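Local coordinates for protein fructose-bisphosphate aldolase (Thermus caldophilus, PDB 2FJK) that is a class II aldolase with a TIM-barrel fold and holds 1,3-dihydroxyacetonephosphate in a pocket of the barrel, at residues N26-Q31 with P283-V288; T110-T115 with M162-A167; E7-A12 with G246-N251; I189-L194 with P236-K241. One frame throughout, in Å; residues are numbered along the deposited sequence.

Interaction 1 of 4, residues N26-Q31 with P283-V288; sequences NMEFTQ and PAREAV
Arg285 NH1 is gripped by two oxygens, Gln31 OE1 and the backbone O of Tyr55 from the second subunit. Its bond to Gln31 OE1 is 2.8 Å long and moderately bent. The amide oxygen lies at the edge of the guanidinium, close to its plane. The amide itself is turned by 51° to that plane, and NH1 reaches OE1 from a direction tilted out of the carbonyl plane. The Arg285 stem passes Glu28, the two side chains at about a right angle. Its CG rests 3.3 Å from Glu28 O, and its CB lies 4.0 Å from Glu28 CB. The bend at chi3 (60°) then turns the guanidinium toward Gln31.

The segments 27-31 and 283-288 run roughly parallel, their axes 8.8 Å apart at closest approach. They cross at -35°. The first lies on an outer helix of the TIM barrel, and the second on a helix near the end of the chain. Asn26 is the N-cap of helix 27-38, its OD1 accepting from Phe29 N at 3.1 Å.

Glu28 OE2 leads away from Arg285 and bonds to Tyr55 OH and Asn26 ND2 of the second subunit. The Tyr55 ring there also makes a cation-pi contact with Arg285. Deeper in, Val288 CG2 sits over one face of the Phe29 ring, 4.2 Å from CE2, and Phe260 of helix 254-270 meets the same ring.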
loop_
_atom_site.group_PDB
_atom_site.type_symbol
_atom_site.label_atom_id
_atom_site.label_comp_id
_atom_site.label_asym_id
_atom_site.label_seq_id
_atom_site.Cartn_x
_atom_site.Cartn_y
_atom_site.Cartn_z
ATOM N N ASN A 26 -13.950 -10.289 -7.594
ATOM C CA ASN A 26 -12.995 -10.930 -6.700
ATOM C C ASN A 26 -11.589 -10.999 -7.295
ATOM O O ASN A 26 -11.271 -10.294 -8.268
ATOM C CB ASN A 26 -13.482 -12.335 -6.291
ATOM C CG ASN A 26 -13.535 -13.312 -7.454
ATOM O OD1 ASN A 26 -13.127 -13.000 -8.566
ATOM N ND2 ASN A 26 -14.032 -14.508 -7.191
HETATM N N MSE A 27 -10.746 -11.832 -6.692
HETATM C CA MSE A 27 -9.372 -11.983 -7.154
HETATM C C MSE A 27 -9.288 -12.620 -8.547
HETATM O O MSE A 27 -8.711 -12.043 -9.459
HETATM C CB MSE A 27 -8.567 -12.841 -6.178
HETATM C CG MSE A 27 -7.063 -12.843 -6.467
HETATM SE SE MSE A 27 -6.139 -14.119 -5.337
HETATM C CE MSE A 27 -6.649 -13.383 -3.622
ATOM N N GLU A 28 -9.875 -13.799 -8.704
ATOM C CA GLU A 28 -9.830 -14.504 -9.990
ATOM C C GLU A 28 -10.216 -13.668 -11.209
ATOM O O GLU A 28 -9.561 -13.749 -12.257
ATOM C CB GLU A 28 -10.696 -15.767 -9.934
ATOM C CG GLU A 28 -10.046 -16.929 -9.159
ATOM C CD GLU A 28 -10.341 -16.913 -7.663
ATOM O OE1 GLU A 28 -10.752 -15.854 -7.137
ATOM O OE2 GLU A 28 -10.154 -17.964 -7.010
ATOM N N PHE A 29 -11.277 -12.872 -11.088
ATOM C CA PHE A 29 -11.694 -12.041 -12.213
ATOM C C PHE A 29 -10.694 -10.924 -12.460
ATOM O O PHE A 29 -10.418 -10.582 -13.610
ATOM C CB PHE A 29 -13.069 -11.419 -11.981
ATOM C CG PHE A 29 -14.225 -12.338 -12.272
ATOM C CD1 PHE A 29 -14.534 -13.390 -11.421
ATOM C CD2 PHE A 29 -15.019 -12.135 -13.392
ATOM C CE1 PHE A 29 -15.610 -14.222 -11.677
ATOM C CE2 PHE A 29 -16.101 -12.965 -13.659
ATOM C CZ PHE A 29 -16.396 -14.008 -12.800
ATOM N N THR A 30 -10.140 -10.360 -11.388
ATOM C CA THR A 30 -9.197 -9.268 -11.556
ATOM C C THR A 30 -7.913 -9.730 -12.227
ATOM O O THR A 30 -7.350 -9.021 -13.059
ATOM C CB THR A 30 -8.826 -8.604 -10.230
ATOM O OG1 THR A 30 -10.014 -8.255 -9.515
ATOM C CG2 THR A 30 -8.032 -7.337 -10.506
ATOM N N GLN A 31 -7.453 -10.922 -11.862
ATOM C CA GLN A 31 -6.237 -11.477 -12.444
ATOM C C GLN A 31 -6.431 -11.755 -13.930
ATOM O O GLN A 31 -5.582 -11.398 -14.762
ATOM C CB GLN A 31 -5.868 -12.784 -11.749
ATOM C CG GLN A 31 -5.630 -12.643 -10.261
ATOM C CD GLN A 31 -5.299 -13.974 -9.620
ATOM O OE1 GLN A 31 -6.073 -14.927 -9.706
ATOM N NE2 GLN A 31 -4.144 -14.049 -8.981
ATOM N N PRO A 283 -9.702 -23.007 -13.726
ATOM C CA PRO A 283 -10.087 -23.115 -15.134
ATOM C C PRO A 283 -11.191 -22.116 -15.478
ATOM O O PRO A 283 -11.302 -21.694 -16.625
ATOM C CB PRO A 283 -10.504 -24.584 -15.273
ATOM C CG PRO A 283 -10.905 -24.969 -13.891
ATOM C CD PRO A 283 -9.897 -24.287 -13.022
ATOM N N ALA A 284 -11.986 -21.715 -14.480
ATOM C CA ALA A 284 -13.043 -20.730 -14.713
ATOM C C ALA A 284 -12.388 -19.378 -14.967
ATOM O O ALA A 284 -12.811 -18.640 -15.846
ATOM C CB ALA A 284 -13.981 -20.635 -13.510
ATOM N N ARG A 285 -11.355 -19.064 -14.191
ATOM C CA ARG A 285 -10.625 -17.802 -14.347
ATOM C C ARG A 285 -9.948 -17.765 -15.708
ATOM O O ARG A 285 -9.861 -16.718 -16.341
ATOM C CB ARG A 285 -9.563 -17.653 -13.250
ATOM C CG ARG A 285 -8.494 -16.585 -13.521
ATOM C CD ARG A 285 -7.380 -16.626 -12.461
ATOM N NE ARG A 285 -6.713 -17.929 -12.431
ATOM C CZ ARG A 285 -5.931 -18.360 -11.440
ATOM N NH1 ARG A 285 -5.701 -17.595 -10.386
ATOM N NH2 ARG A 285 -5.390 -19.567 -11.495
ATOM N N GLU A 286 -9.453 -18.917 -16.145
ATOM C CA GLU A 286 -8.785 -19.017 -17.434
ATOM C C GLU A 286 -9.775 -18.746 -18.574
ATOM O O GLU A 286 -9.432 -18.081 -19.550
ATOM C CB GLU A 286 -8.155 -20.405 -17.593
ATOM C CG GLU A 286 -7.511 -20.646 -18.947
ATOM C CD GLU A 286 -6.348 -19.721 -19.206
ATOM O OE1 GLU A 286 -5.952 -19.584 -20.379
ATOM O OE2 GLU A 286 -5.827 -19.134 -18.236
ATOM N N ALA A 287 -11.003 -19.248 -18.450
ATOM C CA ALA A 287 -11.989 -19.007 -19.498
ATOM C C ALA A 287 -12.352 -17.532 -19.552
ATOM O O ALA A 287 -12.670 -17.006 -20.619
ATOM C CB ALA A 287 -13.249 -19.841 -19.271
ATOM N N VAL A 288 -12.309 -16.858 -18.405
ATOM C CA VAL A 288 -12.636 -15.440 -18.385
ATOM C C VAL A 288 -11.544 -14.660 -19.097
ATOM O O VAL A 288 -11.817 -13.732 -19.861
ATOM C CB VAL A 288 -12.770 -14.900 -16.947
ATOM C CG1 VAL A 288 -12.819 -13.375 -16.974
ATOM C CG2 VAL A 288 -14.043 -15.452 -16.299
#

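Interaction 2 of 4, residues T110-T115 with M162-A167; sequences TNVRET and MERTGA
Helix 108-124 passes the C-terminal end of helix 155-164, and the two backbones come nearest at Val112 and Thr165, with CA atoms 6.0 Å apart. Thr165 is the first residue after helix 155-164 to leave helical geometry. Its CG2 reaches across to Thr115 CG2 at 3.7 Å and to Val112 O at 3.7 Å. Chi1 of 69° sets the Thr165 hydroxyl between the backbone N and the carbonyl carbon. That leaves the methyl facing helix 108-124 while OG1 turns back to Phe161 O in the last helical turn. A weak bond from Ala167 N to Thr165 OG1 also ties the hydroxyl to the chain that follows.

Both helices belong to the outer layer of the TIM barrel. Helix 108-124 makes the crossover of a beta-alpha-beta unit between the parallel strands 98-101 and 128-133. Helix 155-164 leads on to strand 171-172. Thr115 and Ala167 both rest on Ala131 of strand 128-133.

Nearer the surface, Val112 CG1 lies over one face of the Arg164 guanidinium, 3.5 Å above its plane and offset toward the rim. It also touches Arg164 CB at 3.8 Å. The far end of Arg164 is held by a salt bridge from NH1 to Glu109 OE2.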
loop_
_atom_site.group_PDB
_atom_site.type_symbol
_atom_site.label_atom_id
_atom_site.label_comp_id
_atom_site.label_asym_id
_atom_site.label_seq_id
_atom_site.Cartn_x
_atom_site.Cartn_y
_atom_site.Cartn_z
ATOM N N THR A 110 -32.799 17.221 -13.032
ATOM C CA THR A 110 -32.315 16.486 -11.867
ATOM C C THR A 110 -31.063 15.682 -12.220
ATOM O O THR A 110 -30.159 15.543 -11.402
ATOM C CB THR A 110 -33.394 15.537 -11.317
ATOM O OG1 THR A 110 -34.563 16.300 -10.986
ATOM C CG2 THR A 110 -32.898 14.819 -10.052
ATOM N N ASN A 111 -31.016 15.161 -13.444
ATOM C CA ASN A 111 -29.877 14.377 -13.906
ATOM C C ASN A 111 -28.684 15.319 -13.913
ATOM O O ASN A 111 -27.658 15.042 -13.291
ATOM C CB ASN A 111 -30.125 13.854 -15.324
ATOM C CG ASN A 111 -29.114 12.802 -15.749
ATOM O OD1 ASN A 111 -28.023 12.707 -15.189
ATOM N ND2 ASN A 111 -29.471 12.013 -16.760
ATOM N N VAL A 112 -28.847 16.439 -14.619
ATOM C CA VAL A 112 -27.815 17.463 -14.720
ATOM C C VAL A 112 -27.366 17.898 -13.334
ATOM O O VAL A 112 -26.169 17.994 -13.066
ATOM C CB VAL A 112 -28.326 18.709 -15.470
ATOM C CG1 VAL A 112 -27.344 19.860 -15.298
ATOM C CG2 VAL A 112 -28.512 18.390 -16.944
ATOM N N ARG A 113 -28.330 18.157 -12.456
ATOM C CA ARG A 113 -28.031 18.586 -11.095
ATOM C C ARG A 113 -27.164 17.575 -10.356
ATOM O O ARG A 113 -26.091 17.909 -9.852
ATOM C CB ARG A 113 -29.326 18.786 -10.316
ATOM C CG ARG A 113 -29.132 19.174 -8.859
ATOM C CD ARG A 113 -30.405 18.888 -8.086
ATOM N NE ARG A 113 -31.570 19.395 -8.800
ATOM C CZ ARG A 113 -32.790 18.882 -8.697
ATOM N NH1 ARG A 113 -33.010 17.841 -7.903
ATOM N NH2 ARG A 113 -33.787 19.407 -9.397
ATOM N N GLU A 114 -27.642 16.338 -10.285
ATOM C CA GLU A 114 -26.914 15.272 -9.603
ATOM C C GLU A 114 -25.533 15.045 -10.231
ATOM O O GLU A 114 -24.525 15.036 -9.538
ATOM C CB GLU A 114 -27.727 13.977 -9.656
ATOM C CG GLU A 114 -28.985 13.979 -8.800
ATOM C CD GLU A 114 -28.681 13.769 -7.332
ATOM O OE1 GLU A 114 -27.844 12.895 -7.020
ATOM O OE2 GLU A 114 -29.283 14.462 -6.486
ATOM N N THR A 115 -25.503 14.866 -11.548
ATOM C CA THR A 115 -24.256 14.635 -12.276
ATOM C C THR A 115 -23.229 15.731 -12.020
ATOM O O THR A 115 -22.065 15.444 -11.698
ATOM C CB THR A 115 -24.520 14.534 -13.799
ATOM O OG1 THR A 115 -25.364 13.405 -14.052
ATOM C CG2 THR A 115 -23.225 14.373 -14.579
HETATM N N MSE A 162 -23.770 17.358 -21.486
HETATM C CA MSE A 162 -22.320 17.363 -21.333
HETATM C C MSE A 162 -21.739 18.746 -21.024
HETATM O O MSE A 162 -20.748 18.858 -20.307
HETATM C CB MSE A 162 -21.667 16.790 -22.594
HETATM C CG MSE A 162 -21.828 15.285 -22.721
HETATM SE SE MSE A 162 -21.060 14.365 -21.195
HETATM C CE MSE A 162 -19.294 14.047 -21.927
ATOM N N GLU A 163 -22.346 19.799 -21.560
ATOM C CA GLU A 163 -21.850 21.142 -21.291
ATOM C C GLU A 163 -22.263 21.647 -19.903
ATOM O O GLU A 163 -21.444 22.221 -19.185
ATOM C CB GLU A 163 -22.321 22.108 -22.385
ATOM C CG GLU A 163 -21.577 21.926 -23.707
ATOM C CD GLU A 163 -22.141 22.768 -24.846
ATOM O OE1 GLU A 163 -21.503 22.813 -25.922
ATOM O OE2 GLU A 163 -23.221 23.375 -24.674
ATOM N N ARG A 164 -23.517 21.421 -19.517
ATOM C CA ARG A 164 -23.999 21.877 -18.211
ATOM C C ARG A 164 -23.321 21.113 -17.073
ATOM O O ARG A 164 -23.168 21.636 -15.968
ATOM C CB ARG A 164 -25.518 21.731 -18.121
ATOM C CG ARG A 164 -26.264 22.231 -19.346
ATOM C CD ARG A 164 -27.658 22.714 -18.985
ATOM N NE ARG A 164 -27.791 22.988 -17.557
ATOM C CZ ARG A 164 -28.936 22.924 -16.888
ATOM N NH1 ARG A 164 -30.053 22.594 -17.518
ATOM N NH2 ARG A 164 -28.960 23.191 -15.590
ATOM N N THR A 165 -22.944 19.865 -17.333
ATOM C CA THR A 165 -22.238 19.065 -16.336
ATOM C C THR A 165 -20.790 19.073 -16.819
ATOM O O THR A 165 -20.531 19.348 -17.987
ATOM C CB THR A 165 -22.731 17.599 -16.298
ATOM O OG1 THR A 165 -22.336 16.928 -17.502
ATOM C CG2 THR A 165 -24.238 17.543 -16.165
ATOM N N GLY A 166 -19.842 18.786 -15.942
ATOM C CA GLY A 166 -18.460 18.773 -16.394
ATOM C C GLY A 166 -18.012 17.364 -16.743
ATOM O O GLY A 166 -16.814 17.088 -16.803
ATOM N N ALA A 167 -18.969 16.470 -16.982
ATOM C CA ALA A 167 -18.639 15.082 -17.293
ATOM C C ALA A 167 -17.572 14.947 -18.383
ATOM O O ALA A 167 -17.457 15.789 -19.274
ATOM C CB ALA A 167 -19.898 14.313 -17.678
#

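Interaction 3 of 4, residues E7-A12 with G246-N251; sequences EILRKA and GIAKIN. With 13P (1,3-dihydroxyacetonephosphate), chain E.
The contact between Leu9, Ala12 and Ala248 is apolar. Ala12 CB meets Ala248 CB at 3.8 Å, and Leu9 CB is 4.3 Å from the same methyl. Leu9 CD1 reaches further along the strand and touches Lys249 CB at 3.6 Å.

Methyl groups also rest on backbone oxygens from both directions. Leu9 CD1 lies 3.4 Å from Ala248 O, and Ala248 CB lies 3.6 Å from Leu9 O. The axes of 7-12 and 247-251 come within 7.5 Å, consistent with the small Ala12 and Ala248 where the backbones are nearest.

The charged end of Lys249 has other partners. The side chain is extended, with CG anti to the backbone N (chi1 165°). This carries NZ away from the helix to a salt bridge with Glu130 OE1 and a hydrogen bond with His78 ND1. Two residues on, Asn251 borders 1,3-dihydroxyacetonephosphate.

Gly246 ends the preceding helix in a Schellman motif. Helix 6-14 packs on the N-terminal part of strand 247-252, whose C-terminal end borders the pocket, the usual place for the site in a TIM barrel.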
loop_
_atom_site.group_PDB
_atom_site.type_symbol
_atom_site.label_atom_id
_atom_site.label_comp_id
_atom_site.label_asym_id
_atom_site.label_seq_id
_atom_site.Cartn_x
_atom_site.Cartn_y
_atom_site.Cartn_z
ATOM N N GLU A 7 -7.586 9.921 -20.803
ATOM C CA GLU A 7 -6.497 9.870 -21.772
ATOM C C GLU A 7 -6.572 8.547 -22.527
ATOM O O GLU A 7 -6.295 8.487 -23.725
ATOM C CB GLU A 7 -5.145 10.008 -21.067
ATOM C CG GLU A 7 -4.971 11.308 -20.277
ATOM C CD GLU A 7 -5.126 12.563 -21.131
ATOM O OE1 GLU A 7 -6.253 12.848 -21.586
ATOM O OE2 GLU A 7 -4.116 13.269 -21.344
ATOM N N ILE A 8 -6.944 7.484 -21.820
ATOM C CA ILE A 8 -7.097 6.177 -22.447
ATOM C C ILE A 8 -8.175 6.298 -23.522
ATOM O O ILE A 8 -7.957 5.958 -24.682
ATOM C CB ILE A 8 -7.601 5.108 -21.453
ATOM C CG1 ILE A 8 -6.617 4.923 -20.307
ATOM C CG2 ILE A 8 -7.813 3.794 -22.180
ATOM C CD1 ILE A 8 -7.001 3.786 -19.386
ATOM N N LEU A 9 -9.346 6.782 -23.107
ATOM C CA LEU A 9 -10.500 6.937 -23.989
ATOM C C LEU A 9 -10.345 7.997 -25.082
ATOM O O LEU A 9 -10.811 7.797 -26.200
ATOM C CB LEU A 9 -11.771 7.218 -23.167
ATOM C CG LEU A 9 -12.433 6.110 -22.314
ATOM C CD1 LEU A 9 -12.154 4.731 -22.917
ATOM C CD2 LEU A 9 -11.922 6.159 -20.886
ATOM N N ARG A 10 -9.706 9.118 -24.771
ATOM C CA ARG A 10 -9.512 10.163 -25.774
ATOM C C ARG A 10 -8.733 9.618 -26.957
ATOM O O ARG A 10 -9.078 9.876 -28.112
ATOM C CB ARG A 10 -8.756 11.352 -25.190
ATOM C CG ARG A 10 -9.631 12.330 -24.440
ATOM C CD ARG A 10 -8.804 13.485 -23.928
ATOM N NE ARG A 10 -9.640 14.521 -23.335
ATOM C CZ ARG A 10 -9.168 15.545 -22.636
ATOM N NH1 ARG A 10 -7.861 15.667 -22.440
ATOM N NH2 ARG A 10 -10.003 16.445 -22.133
ATOM N N LYS A 11 -7.682 8.861 -26.657
ATOM C CA LYS A 11 -6.849 8.262 -27.691
ATOM C C LYS A 11 -7.602 7.146 -28.396
ATOM O O LYS A 11 -7.333 6.841 -29.560
ATOM C CB LYS A 11 -5.544 7.725 -27.085
ATOM C CG LYS A 11 -4.522 8.821 -26.783
ATOM C CD LYS A 11 -3.164 8.254 -26.380
ATOM C CE LYS A 11 -2.109 9.354 -26.316
ATOM N NZ LYS A 11 -2.484 10.438 -25.357
ATOM N N ALA A 12 -8.550 6.539 -27.688
ATOM C CA ALA A 12 -9.351 5.468 -28.258
ATOM C C ALA A 12 -10.216 6.009 -29.398
ATOM O O ALA A 12 -10.208 5.475 -30.507
ATOM C CB ALA A 12 -10.234 4.840 -27.180
ATOM N N GLY A 246 -17.483 6.372 -32.753
ATOM C CA GLY A 246 -17.243 7.230 -31.598
ATOM C C GLY A 246 -17.308 6.569 -30.228
ATOM O O GLY A 246 -17.034 7.210 -29.215
ATOM N N ILE A 247 -17.694 5.297 -30.193
ATOM C CA ILE A 247 -17.773 4.546 -28.945
ATOM C C ILE A 247 -16.333 4.207 -28.575
ATOM O O ILE A 247 -15.673 3.448 -29.280
ATOM C CB ILE A 247 -18.588 3.232 -29.132
ATOM C CG1 ILE A 247 -20.069 3.556 -29.368
ATOM C CG2 ILE A 247 -18.428 2.330 -27.916
ATOM C CD1 ILE A 247 -20.766 4.181 -28.181
ATOM N N ALA A 248 -15.849 4.779 -27.477
ATOM C CA ALA A 248 -14.472 4.555 -27.034
ATOM C C ALA A 248 -14.326 3.594 -25.852
ATOM O O ALA A 248 -13.233 3.056 -25.611
ATOM C CB ALA A 248 -13.821 5.894 -26.694
ATOM N N LYS A 249 -15.411 3.388 -25.114
ATOM C CA LYS A 249 -15.406 2.498 -23.958
ATOM C C LYS A 249 -16.568 1.519 -24.026
ATOM O O LYS A 249 -17.729 1.916 -24.177
ATOM C CB LYS A 249 -15.499 3.303 -22.665
ATOM C CG LYS A 249 -15.872 2.459 -21.457
ATOM C CD LYS A 249 -15.957 3.297 -20.189
ATOM C CE LYS A 249 -16.474 2.455 -19.024
ATOM N NZ LYS A 249 -16.345 3.180 -17.740
ATOM N N ILE A 250 -16.250 0.235 -23.899
ATOM C CA ILE A 250 -17.257 -0.806 -23.974
ATOM C C ILE A 250 -17.244 -1.695 -22.735
ATOM O O ILE A 250 -16.224 -2.301 -22.390
ATOM C CB ILE A 250 -17.032 -1.667 -25.224
ATOM C CG1 ILE A 250 -16.810 -0.755 -26.431
ATOM C CG2 ILE A 250 -18.233 -2.549 -25.470
ATOM C CD1 ILE A 250 -16.426 -1.489 -27.683
ATOM N N ASN A 251 -18.392 -1.772 -22.070
ATOM C CA ASN A 251 -18.525 -2.575 -20.866
ATOM C C ASN A 251 -18.956 -4.010 -21.151
ATOM O O ASN A 251 -19.860 -4.251 -21.953
ATOM C CB ASN A 251 -19.528 -1.917 -19.925
ATOM C CG ASN A 251 -18.871 -1.004 -18.906
ATOM O OD1 ASN A 251 -18.690 -1.382 -17.742
ATOM N ND2 ASN A 251 -18.511 0.204 -19.333
HETATM P P 13P E . -23.695 -6.771 -19.706
HETATM O O1P 13P E . -24.732 -7.532 -18.747
HETATM O O2P 13P E . -24.346 -6.760 -21.149
HETATM O O3P 13P E . -22.353 -7.565 -19.742
HETATM O O1 13P E . -23.466 -5.290 -19.128
HETATM C C1 13P E . -22.180 -4.691 -19.273
HETATM C C2 13P E . -22.370 -3.242 -18.898
HETATM O O2 13P E . -23.263 -2.594 -19.438
HETATM C C3 13P E . -21.468 -2.577 -17.859
HETATM O O3 13P E . -21.915 -1.252 -17.590
#

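Interaction 4 of 4, residues I189-L194 with P236-K241; sequences IDHPRL and PEDIKK
Ile189 starts the contact by laying CG1 against the Asp238 carboxylate, 3.6 Å from CG. Its other branch, CG2, lies 3.8 Å above the plane of the His191 ring, toward the rim. Asp190 follows as the N-cap of helix 191-200.

His191 is central to the contact. Its NE2 donates to Asp238 OD1 with an N-H...O angle of 162°. The modelled length of 2.5 Å is very short and should be read with caution. The oxygen lies close to the ring plane and is met on its anti side, 24° out of the carboxylate plane. Asp238 OD2 forms a salt bridge with Arg186 NE, so both carboxylate oxygens are engaged.

Helices 191-200 and 236-244 lie on the outside of the TIM barrel and lead into the adjacent parallel strands 205-207 and 247-252. The His191 ring bridges the two helices. On the face opposite Ile189, Lys241 CD makes a CH-pi contact 3.6 Å from the ring centroid. With CG anti to the backbone N (chi1 -171°) and the rest extended, the Lys241 methylenes run over the ring and NZ continues past it.

Further along, Leu194 turns to the barrel wall and packs on Leu205.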
loop_
_atom_site.group_PDB
_atom_site.type_symbol
_atom_site.label_atom_id
_atom_site.label_comp_id
_atom_site.label_asym_id
_atom_site.label_seq_id
_atom_site.Cartn_x
_atom_site.Cartn_y
_atom_site.Cartn_z
ATOM N N ILE A 189 -29.495 -1.756 -33.163
ATOM C CA ILE A 189 -28.624 -0.726 -32.629
ATOM C C ILE A 189 -28.805 0.502 -33.508
ATOM O O ILE A 189 -28.589 0.441 -34.718
ATOM C CB ILE A 189 -27.146 -1.155 -32.665
ATOM C CG1 ILE A 189 -26.983 -2.528 -32.009
ATOM C CG2 ILE A 189 -26.292 -0.104 -31.980
ATOM C CD1 ILE A 189 -27.566 -2.636 -30.623
ATOM N N ASP A 190 -29.207 1.609 -32.898
ATOM C CA ASP A 190 -29.434 2.850 -33.627
ATOM C C ASP A 190 -28.111 3.511 -33.993
ATOM O O ASP A 190 -27.674 4.449 -33.330
ATOM C CB ASP A 190 -30.265 3.809 -32.773
ATOM C CG ASP A 190 -31.026 4.814 -33.605
ATOM O OD1 ASP A 190 -30.416 5.413 -34.514
ATOM O OD2 ASP A 190 -32.233 5.008 -33.343
ATOM N N HIS A 191 -27.480 3.028 -35.054
ATOM C CA HIS A 191 -26.197 3.575 -35.483
ATOM C C HIS A 191 -26.260 5.027 -35.945
ATOM O O HIS A 191 -25.363 5.814 -35.642
ATOM C CB HIS A 191 -25.594 2.694 -36.576
ATOM C CG HIS A 191 -25.102 1.370 -36.075
ATOM N ND1 HIS A 191 -24.128 1.260 -35.105
ATOM C CD2 HIS A 191 -25.435 0.104 -36.420
ATOM C CE1 HIS A 191 -23.881 -0.018 -34.874
ATOM N NE2 HIS A 191 -24.660 -0.741 -35.660
ATOM N N PRO A 192 -27.319 5.406 -36.682
ATOM C CA PRO A 192 -27.422 6.793 -37.141
ATOM C C PRO A 192 -27.486 7.721 -35.941
ATOM O O PRO A 192 -26.880 8.790 -35.932
ATOM C CB PRO A 192 -28.723 6.798 -37.941
ATOM C CG PRO A 192 -28.783 5.404 -38.471
ATOM C CD PRO A 192 -28.397 4.589 -37.263
ATOM N N ARG A 193 -28.238 7.294 -34.930
ATOM C CA ARG A 193 -28.395 8.061 -33.705
ATOM C C ARG A 193 -27.029 8.250 -33.046
ATOM O O ARG A 193 -26.690 9.341 -32.591
ATOM C CB ARG A 193 -29.325 7.317 -32.750
ATOM C CG ARG A 193 -29.761 8.131 -31.567
ATOM C CD ARG A 193 -30.683 7.345 -30.661
ATOM N NE ARG A 193 -31.575 8.259 -29.962
ATOM C CZ ARG A 193 -32.697 8.744 -30.478
ATOM N NH1 ARG A 193 -33.077 8.387 -31.697
ATOM N NH2 ARG A 193 -33.417 9.615 -29.788
ATOM N N LEU A 194 -26.247 7.176 -32.991
ATOM C CA LEU A 194 -24.917 7.241 -32.396
ATOM C C LEU A 194 -24.086 8.253 -33.190
ATOM O O LEU A 194 -23.382 9.090 -32.620
ATOM C CB LEU A 194 -24.259 5.859 -32.440
ATOM C CG LEU A 194 -22.836 5.715 -31.883
ATOM C CD1 LEU A 194 -22.758 6.265 -30.454
ATOM C CD2 LEU A 194 -22.444 4.249 -31.913
ATOM N N PRO A 236 -21.341 -8.599 -32.947
ATOM C CA PRO A 236 -19.966 -8.105 -33.082
ATOM C C PRO A 236 -19.821 -6.968 -34.094
ATOM O O PRO A 236 -19.127 -5.979 -33.839
ATOM C CB PRO A 236 -19.190 -9.351 -33.503
ATOM C CG PRO A 236 -19.919 -10.445 -32.804
ATOM C CD PRO A 236 -21.377 -10.070 -33.022
ATOM N N GLU A 237 -20.473 -7.104 -35.244
ATOM C CA GLU A 237 -20.386 -6.067 -36.268
ATOM C C GLU A 237 -20.947 -4.737 -35.768
ATOM O O GLU A 237 -20.413 -3.673 -36.087
ATOM C CB GLU A 237 -21.105 -6.519 -37.542
ATOM C CG GLU A 237 -20.465 -7.754 -38.195
ATOM C CD GLU A 237 -18.986 -7.554 -38.520
ATOM O OE1 GLU A 237 -18.649 -6.541 -39.174
ATOM O OE2 GLU A 237 -18.158 -8.413 -38.128
ATOM N N ASP A 238 -22.012 -4.793 -34.974
ATOM C CA ASP A 238 -22.590 -3.576 -34.425
ATOM C C ASP A 238 -21.598 -2.947 -33.464
ATOM O O ASP A 238 -21.518 -1.724 -33.349
ATOM C CB ASP A 238 -23.911 -3.866 -33.713
ATOM C CG ASP A 238 -25.050 -4.051 -34.685
ATOM O OD1 ASP A 238 -25.171 -3.205 -35.595
ATOM O OD2 ASP A 238 -25.822 -5.021 -34.543
ATOM N N ILE A 239 -20.832 -3.786 -32.778
ATOM C CA ILE A 239 -19.820 -3.270 -31.865
ATOM C C ILE A 239 -18.746 -2.539 -32.689
ATOM O O ILE A 239 -18.292 -1.461 -32.316
ATOM C CB ILE A 239 -19.164 -4.417 -31.048
ATOM C CG1 ILE A 239 -20.185 -5.007 -30.069
ATOM C CG2 ILE A 239 -17.922 -3.897 -30.299
ATOM C CD1 ILE A 239 -20.598 -4.061 -28.943
ATOM N N LYS A 240 -18.357 -3.118 -33.818
ATOM C CA LYS A 240 -17.333 -2.507 -34.662
ATOM C C LYS A 240 -17.744 -1.147 -35.227
ATOM O O LYS A 240 -16.994 -0.176 -35.146
ATOM C CB LYS A 240 -16.968 -3.446 -35.818
ATOM C CG LYS A 240 -16.116 -4.632 -35.413
ATOM C CD LYS A 240 -15.873 -5.536 -36.608
ATOM C CE LYS A 240 -14.995 -6.717 -36.239
ATOM N NZ LYS A 240 -14.799 -7.632 -37.401
ATOM N N LYS A 241 -18.933 -1.088 -35.811
ATOM C CA LYS A 241 -19.429 0.154 -36.388
ATOM C C LYS A 241 -19.563 1.196 -35.288
ATOM O O LYS A 241 -19.100 2.330 -35.432
ATOM C CB LYS A 241 -20.784 -0.086 -37.050
ATOM C CG LYS A 241 -21.314 1.080 -37.873
ATOM C CD LYS A 241 -22.590 0.658 -38.587
ATOM C CE LYS A 241 -23.111 1.739 -39.523
ATOM N NZ LYS A 241 -24.299 1.263 -40.291
#

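All four contacts belong to one TIM barrel. Interactions 3 and 4 touch: Ile247 CG1 packs on Leu194 CD2 at 3.5 Å, and Ile250 CD1 meets Ile239 CG2 at 3.9 Å. Strand 247-252 directly follows helix 236-244, so interactions 3 and 4 are joined by adjacent chain as well as by packing. Interaction 3 also reaches the pocket through Asn251. The side chains of Phe29 in interaction 1 and Ile189 in interaction 4 lie about 10 Å and 11 Å from the bound 1,3-dihydroxyacetonephosphate. Interactions 1 and 2 are on opposite sides of the chain's centre, their own centres about 36 Å apart. Interaction 1 is the one beside another subunit.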